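Local coordinates for beta sliding clamp (Bartonella birtlesii LL-WM9, PDB 6PTR), which probably forms a ring-shaped homodimer around DNA that tethers DNA polymerases to the template and makes them processive, at residues K270-R275 and E350-L355; G344-D349 and I364-N369. One frame throughout, in Å; residues are numbered along the deposited sequence.

Overall arrangement
Both contacts lie in the C-terminal clamp domain and meet in one eight-stranded antiparallel sheet, their centres about 9 Å apart. Contact 1 pairs strand 269-274, outermost in this sheet within the chain, with strand 350-355; contact 2 joins the turn after helix 336-345 to the end of the next strand, 362-366. Both are partly buried. Contact 1 is held by backbone hydrogen bonds, with Leu271, Val273, Met351 and Phe353 in the core and a more open face carrying Lys270, Ile272 and Glu350. Contact 2 instead relies on buried Asp366, bound by more exposed serines beside buried Leu346. Among the bonds between them are Glu350 OE2 with Asn367 ND2 and Arg275 NE with Ser348 O.

Contact 1: residues K270-R275 and E350-L355; sequences KLIVNR and EMVFML
The Phe353 ring lies on the buried face of the strand pair, where Val273 meets its edge near the ring plane, CG2 standing 4.1 Å from Phe353 CE1. Leu271 approaches the ring obliquely, its CD2 3.9 Å from Phe353 CD1. The ring of Phe278, from helix 275-285, makes an edge-to-face contact with Phe353, so this large flat side chain bridges from sheet to helix. Leu271 has CG anti to its backbone N (chi1 165°), which lays it alongside Phe353, both pointing into the core. Val273 stands beside Met351, its CG2 against Met351 CB; the unbranched Met351 chain then runs on, extended, to touch Phe278.

The opposite face is more open. Ile272 CG1 packs 3.9 Å from Val352 CG2, two beta-branched residues well suited to strands. In Met354, chi1 and chi2 (-61°) set SD 3.7 Å from Lys270 CG, and a further bend at chi3 turns CE back toward Lys270 CB; the lysine's methylenes cover the sulfur while its amine leads away.

Four backbone bonds join the strands. Leu271 and Phe353 exchange two, with Leu271 N to Phe353 O nearly straight at 173°; Val273 and Met351 exchange the others, Met351 N lying 2.9 Å from Val273 O. Arg275 runs across Met351, CB to CB, and its guanidinium binds Ser348 O through NE and Ala343 O through NH1.

Asn274 N-caps helix 275-285 through OD1 and Asp277 N. This is an outermost strand pair, within this chain, of a C-terminal-domain antiparallel sheet backed by a helix, as in the DNA-clamp fold.

Contact 2: residues G344-D349 and I364-N369; sequences GQLSSD and IRDNNN
Hydrogen bonds to one carboxylate, that of the buried Asp366, dominate this contact. Ser347 N donates to Asp366 OD2, using the oxygen's syn lone pair, at 2.7 Å and nearly straight at 170°. Ser348 grips the other oxygen twice from above the carboxylate plane: its N lies 2.9 Å from Asp366 OD1, and its OG makes a very short bond of 2.5 Å to the same atom. Ser348 OG can reach it because chi1 (72°) places it between the backbone N and the carbonyl carbon. Ser347 OG adds a weak bond to OD2. Aspartate suits the place, its two oxygens taking successive N-H groups of the turn; these donors would be expected to favour its charged form.

Close van der Waals contacts set leucine against the polar aspartate. The two side chains run antiparallel, each passing the other, with Leu346 CB 3.0 Å from Asp366 OD1 and Leu346 CD2 3.2 Å from Asp366 N. The apolar pair is Leu346 CD1 with Ile364 CG2, at 4.4 Å.

The turn leads from helix 336-345 into strand 350-355, and Asp366 ties it to the end of neighbouring strand 362-366. Leu346 also touches Met351, Arg275 and Tyr374, wedged between the start of helix 275-285 and the sheet.

Contact 1: residues K270-R275 and E350-L355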
loop_
_atom_site.group_PDB
_atom_site.type_symbol
_atom_site.label_atom_id
_atom_site.label_comp_id
_atom_site.label_asym_id
_atom_site.label_seq_id
_atom_site.Cartn_x
_atom_site.Cartn_y
_atom_site.Cartn_z
ATOM N N LYS C 270 -6.734 11.118 -39.374
ATOM C CA LYS C 270 -7.572 11.080 -38.180
ATOM C C LYS C 270 -7.935 9.643 -37.834
ATOM O O LYS C 270 -8.454 8.911 -38.680
ATOM C CB LYS C 270 -8.848 11.905 -38.386
ATOM C CG LYS C 270 -9.769 11.916 -37.165
ATOM C CD LYS C 270 -10.755 13.098 -37.217
ATOM C CE LYS C 270 -12.027 12.779 -37.909
ATOM N NZ LYS C 270 -12.982 13.939 -37.794
ATOM N N LEU C 271 -7.669 9.250 -36.591
ATOM C CA LEU C 271 -8.029 7.936 -36.070
ATOM C C LEU C 271 -9.018 8.134 -34.932
ATOM O O LEU C 271 -8.743 8.905 -34.009
ATOM C CB LEU C 271 -6.788 7.183 -35.581
ATOM C CG LEU C 271 -7.004 5.951 -34.689
ATOM C CD1 LEU C 271 -7.737 4.854 -35.483
ATOM C CD2 LEU C 271 -5.693 5.407 -34.115
ATOM N N ILE C 272 -10.169 7.469 -35.005
ATOM C CA ILE C 272 -11.140 7.472 -33.916
ATOM C C ILE C 272 -11.286 6.050 -33.406
ATOM O O ILE C 272 -11.504 5.125 -34.194
ATOM C CB ILE C 272 -12.520 7.998 -34.335
ATOM C CG1 ILE C 272 -12.418 9.331 -35.080
ATOM C CG2 ILE C 272 -13.383 8.135 -33.091
ATOM C CD1 ILE C 272 -13.764 9.809 -35.641
ATOM N N VAL C 273 -11.194 5.880 -32.091
ATOM C CA VAL C 273 -11.363 4.573 -31.481
ATOM C C VAL C 273 -12.303 4.722 -30.296
ATOM O O VAL C 273 -12.462 5.805 -29.731
ATOM C CB VAL C 273 -10.017 3.951 -31.031
ATOM C CG1 VAL C 273 -9.105 3.695 -32.228
ATOM C CG2 VAL C 273 -9.326 4.849 -30.029
ATOM N N ASN C 274 -12.932 3.615 -29.929
ATOM C CA ASN C 274 -13.649 3.555 -28.667
ATOM C C ASN C 274 -12.637 3.643 -27.543
ATOM O O ASN C 274 -11.738 2.799 -27.440
ATOM C CB ASN C 274 -14.451 2.267 -28.558
ATOM C CG ASN C 274 -15.190 2.154 -27.245
ATOM O OD1 ASN C 274 -14.593 1.930 -26.198
ATOM N ND2 ASN C 274 -16.502 2.298 -27.299
ATOM N N ARG C 275 -12.787 4.654 -26.692
ATOM C CA ARG C 275 -11.732 4.944 -25.727
ATOM C C ARG C 275 -11.520 3.783 -24.763
ATOM O O ARG C 275 -10.377 3.429 -24.450
ATOM C CB ARG C 275 -12.062 6.222 -24.956
ATOM C CG ARG C 275 -10.980 6.631 -23.986
ATOM C CD ARG C 275 -11.247 7.984 -23.428
ATOM N NE ARG C 275 -12.485 7.971 -22.683
ATOM C CZ ARG C 275 -12.578 7.674 -21.394
ATOM N NH1 ARG C 275 -11.490 7.383 -20.691
ATOM N NH2 ARG C 275 -13.766 7.683 -20.801
ATOM N N GLU C 350 -15.351 8.410 -27.297
ATOM C CA GLU C 350 -14.565 8.438 -28.523
ATOM C C GLU C 350 -13.235 9.137 -28.276
ATOM O O GLU C 350 -13.208 10.291 -27.834
ATOM C CB GLU C 350 -15.352 9.139 -29.632
ATOM C CG GLU C 350 -16.787 8.644 -29.653
ATOM C CD GLU C 350 -17.695 9.381 -30.604
ATOM O OE1 GLU C 350 -18.638 8.739 -31.115
ATOM O OE2 GLU C 350 -17.487 10.593 -30.819
ATOM N N MET C 351 -12.144 8.461 -28.610
ATOM C CA MET C 351 -10.807 9.026 -28.509
ATOM C C MET C 351 -10.284 9.283 -29.917
ATOM O O MET C 351 -10.280 8.374 -30.750
ATOM C CB MET C 351 -9.883 8.075 -27.761
ATOM C CG MET C 351 -8.486 8.591 -27.571
ATOM S SD MET C 351 -7.639 7.491 -26.419
ATOM C CE MET C 351 -6.107 8.378 -26.157
ATOM N N VAL C 352 -9.849 10.508 -30.187
ATOM C CA VAL C 352 -9.419 10.909 -31.527
ATOM C C VAL C 352 -7.925 11.205 -31.513
ATOM O O VAL C 352 -7.441 11.963 -30.666
ATOM C CB VAL C 352 -10.209 12.130 -32.030
ATOM C CG1 VAL C 352 -9.679 12.557 -33.401
ATOM C CG2 VAL C 352 -11.672 11.799 -32.114
ATOM N N PHE C 353 -7.184 10.581 -32.432
ATOM C CA PHE C 353 -5.787 10.924 -32.686
ATOM C C PHE C 353 -5.693 11.640 -34.025
ATOM O O PHE C 353 -6.200 11.133 -35.027
ATOM C CB PHE C 353 -4.893 9.691 -32.789
ATOM C CG PHE C 353 -4.873 8.824 -31.576
ATOM C CD1 PHE C 353 -5.959 8.025 -31.247
ATOM C CD2 PHE C 353 -3.733 8.760 -30.800
ATOM C CE1 PHE C 353 -5.911 7.196 -30.126
ATOM C CE2 PHE C 353 -3.675 7.938 -29.686
ATOM C CZ PHE C 353 -4.767 7.153 -29.358
ATOM N N MET C 354 -5.018 12.784 -34.048
ATOM C CA MET C 354 -4.642 13.443 -35.292
ATOM C C MET C 354 -3.169 13.140 -35.526
ATOM O O MET C 354 -2.315 13.499 -34.708
ATOM C CB MET C 354 -4.915 14.948 -35.242
ATOM C CG MET C 354 -6.339 15.249 -34.924
ATOM S SD MET C 354 -7.495 14.600 -36.145
ATOM C CE MET C 354 -6.925 15.380 -37.651
ATOM N N LEU C 355 -2.881 12.416 -36.603
ATOM C CA LEU C 355 -1.551 11.873 -36.809
ATOM C C LEU C 355 -0.945 12.438 -38.080
ATOM O O LEU C 355 -1.645 12.869 -38.999
ATOM C CB LEU C 355 -1.595 10.334 -36.907
ATOM C CG LEU C 355 -2.267 9.692 -35.697
ATOM C CD1 LEU C 355 -2.559 8.220 -35.947
ATOM C CD2 LEU C 355 -1.355 9.886 -34.486
#

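Contact 2: residues G344-D349 and I364-N369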
loop_
_atom_site.group_PDB
_atom_site.type_symbol
_atom_site.label_atom_id
_atom_site.label_comp_id
_atom_site.label_asym_id
_atom_site.label_seq_id
_atom_site.Cartn_x
_atom_site.Cartn_y
_atom_site.Cartn_z
ATOM N N GLY C 344 -6.912 8.193 -19.987
ATOM C CA GLY C 344 -7.516 8.485 -18.692
ATOM C C GLY C 344 -7.949 9.920 -18.498
ATOM O O GLY C 344 -8.787 10.187 -17.634
ATOM N N GLN C 345 -7.401 10.863 -19.275
ATOM C CA GLN C 345 -7.815 12.261 -19.155
ATOM C C GLN C 345 -9.167 12.536 -19.787
ATOM O O GLN C 345 -9.830 13.511 -19.417
ATOM C CB GLN C 345 -6.788 13.182 -19.815
ATOM C CG GLN C 345 -5.466 13.177 -19.106
ATOM C CD GLN C 345 -5.569 13.859 -17.779
ATOM O OE1 GLN C 345 -5.519 13.222 -16.733
ATOM N NE2 GLN C 345 -5.729 15.181 -17.811
ATOM N N LEU C 346 -9.562 11.719 -20.756
ATOM C CA LEU C 346 -10.720 11.983 -21.577
ATOM C C LEU C 346 -11.968 11.432 -20.918
ATOM O O LEU C 346 -11.913 10.478 -20.144
ATOM C CB LEU C 346 -10.528 11.348 -22.951
ATOM C CG LEU C 346 -9.223 11.735 -23.637
ATOM C CD1 LEU C 346 -9.081 10.984 -24.965
ATOM C CD2 LEU C 346 -9.185 13.241 -23.845
ATOM N N SER C 347 -13.103 12.036 -21.240
ATOM C CA SER C 347 -14.357 11.645 -20.633
ATOM C C SER C 347 -15.344 11.038 -21.615
ATOM O O SER C 347 -16.394 10.549 -21.186
ATOM C CB SER C 347 -15.006 12.856 -19.948
ATOM O OG SER C 347 -15.332 13.857 -20.899
ATOM N N SER C 348 -15.052 11.056 -22.907
ATOM C CA SER C 348 -16.036 10.647 -23.897
ATOM C C SER C 348 -15.788 9.213 -24.341
ATOM O O SER C 348 -14.715 8.644 -24.123
ATOM C CB SER C 348 -16.011 11.583 -25.105
ATOM O OG SER C 348 -14.866 11.389 -25.880
ATOM N N ASP C 349 -16.806 8.629 -24.971
ATOM C CA ASP C 349 -16.631 7.296 -25.526
ATOM C C ASP C 349 -15.614 7.276 -26.653
ATOM O O ASP C 349 -15.051 6.218 -26.927
ATOM C CB ASP C 349 -17.945 6.738 -26.050
ATOM C CG ASP C 349 -19.013 6.634 -24.973
ATOM O OD1 ASP C 349 -18.657 6.573 -23.775
ATOM O OD2 ASP C 349 -20.206 6.602 -25.334
ATOM N N ILE C 364 -4.069 14.657 -29.516
ATOM C CA ILE C 364 -5.080 13.766 -28.945
ATOM C C ILE C 364 -6.105 14.578 -28.167
ATOM O O ILE C 364 -5.763 15.560 -27.493
ATOM C CB ILE C 364 -4.452 12.695 -28.033
ATOM C CG1 ILE C 364 -3.440 11.844 -28.798
ATOM C CG2 ILE C 364 -5.533 11.816 -27.403
ATOM C CD1 ILE C 364 -2.576 11.009 -27.910
ATOM N N ARG C 365 -7.366 14.153 -28.245
ATOM C CA ARG C 365 -8.430 14.834 -27.518
ATOM C C ARG C 365 -9.678 13.969 -27.483
ATOM O O ARG C 365 -9.829 13.005 -28.253
ATOM C CB ARG C 365 -8.750 16.194 -28.138
ATOM C CG ARG C 365 -8.966 16.133 -29.619
ATOM C CD ARG C 365 -9.794 17.299 -30.064
ATOM N NE ARG C 365 -9.073 18.560 -29.959
ATOM C CZ ARG C 365 -8.339 19.078 -30.938
ATOM N NH1 ARG C 365 -8.224 18.433 -32.092
ATOM N NH2 ARG C 365 -7.725 20.243 -30.765
ATOM N N ASP C 366 -10.541 14.286 -26.521
ATOM C CA ASP C 366 -11.937 13.883 -26.592
ATOM C C ASP C 366 -12.534 14.434 -27.871
ATOM O O ASP C 366 -12.408 15.629 -28.153
ATOM C CB ASP C 366 -12.722 14.440 -25.400
ATOM C CG ASP C 366 -12.839 13.460 -24.264
ATOM O OD1 ASP C 366 -12.951 12.242 -24.534
ATOM O OD2 ASP C 366 -12.820 13.915 -23.104
ATOM N N ASN C 367 -13.208 13.565 -28.627
ATOM C CA ASN C 367 -13.857 13.993 -29.859
ATOM C C ASN C 367 -14.676 15.256 -29.647
ATOM O O ASN C 367 -14.767 16.093 -30.552
ATOM C CB ASN C 367 -14.736 12.862 -30.396
ATOM C CG ASN C 367 -15.085 13.026 -31.876
ATOM O OD1 ASN C 367 -14.487 13.833 -32.593
ATOM N ND2 ASN C 367 -16.048 12.244 -32.337
ATOM N N ASN C 368 -15.226 15.446 -28.446
ATOM C CA ASN C 368 -16.124 16.578 -28.236
ATOM C C ASN C 368 -15.358 17.897 -28.107
ATOM O O ASN C 368 -15.544 18.814 -28.917
ATOM C CB ASN C 368 -17.049 16.320 -27.023
ATOM C CG ASN C 368 -16.415 16.655 -25.665
ATOM O OD1 ASN C 368 -15.690 15.850 -25.087
ATOM N ND2 ASN C 368 -16.728 17.834 -25.141
ATOM N N ASN C 369 -14.455 18.001 -27.134
ATOM C CA ASN C 369 -14.255 19.312 -26.536
ATOM C C ASN C 369 -13.244 20.157 -27.304
ATOM O O ASN C 369 -12.450 19.667 -28.116
ATOM C CB ASN C 369 -13.821 19.185 -25.077
ATOM C CG ASN C 369 -12.333 19.152 -24.930
ATOM O OD1 ASN C 369 -11.674 20.189 -24.962
ATOM N ND2 ASN C 369 -11.784 17.959 -24.779
#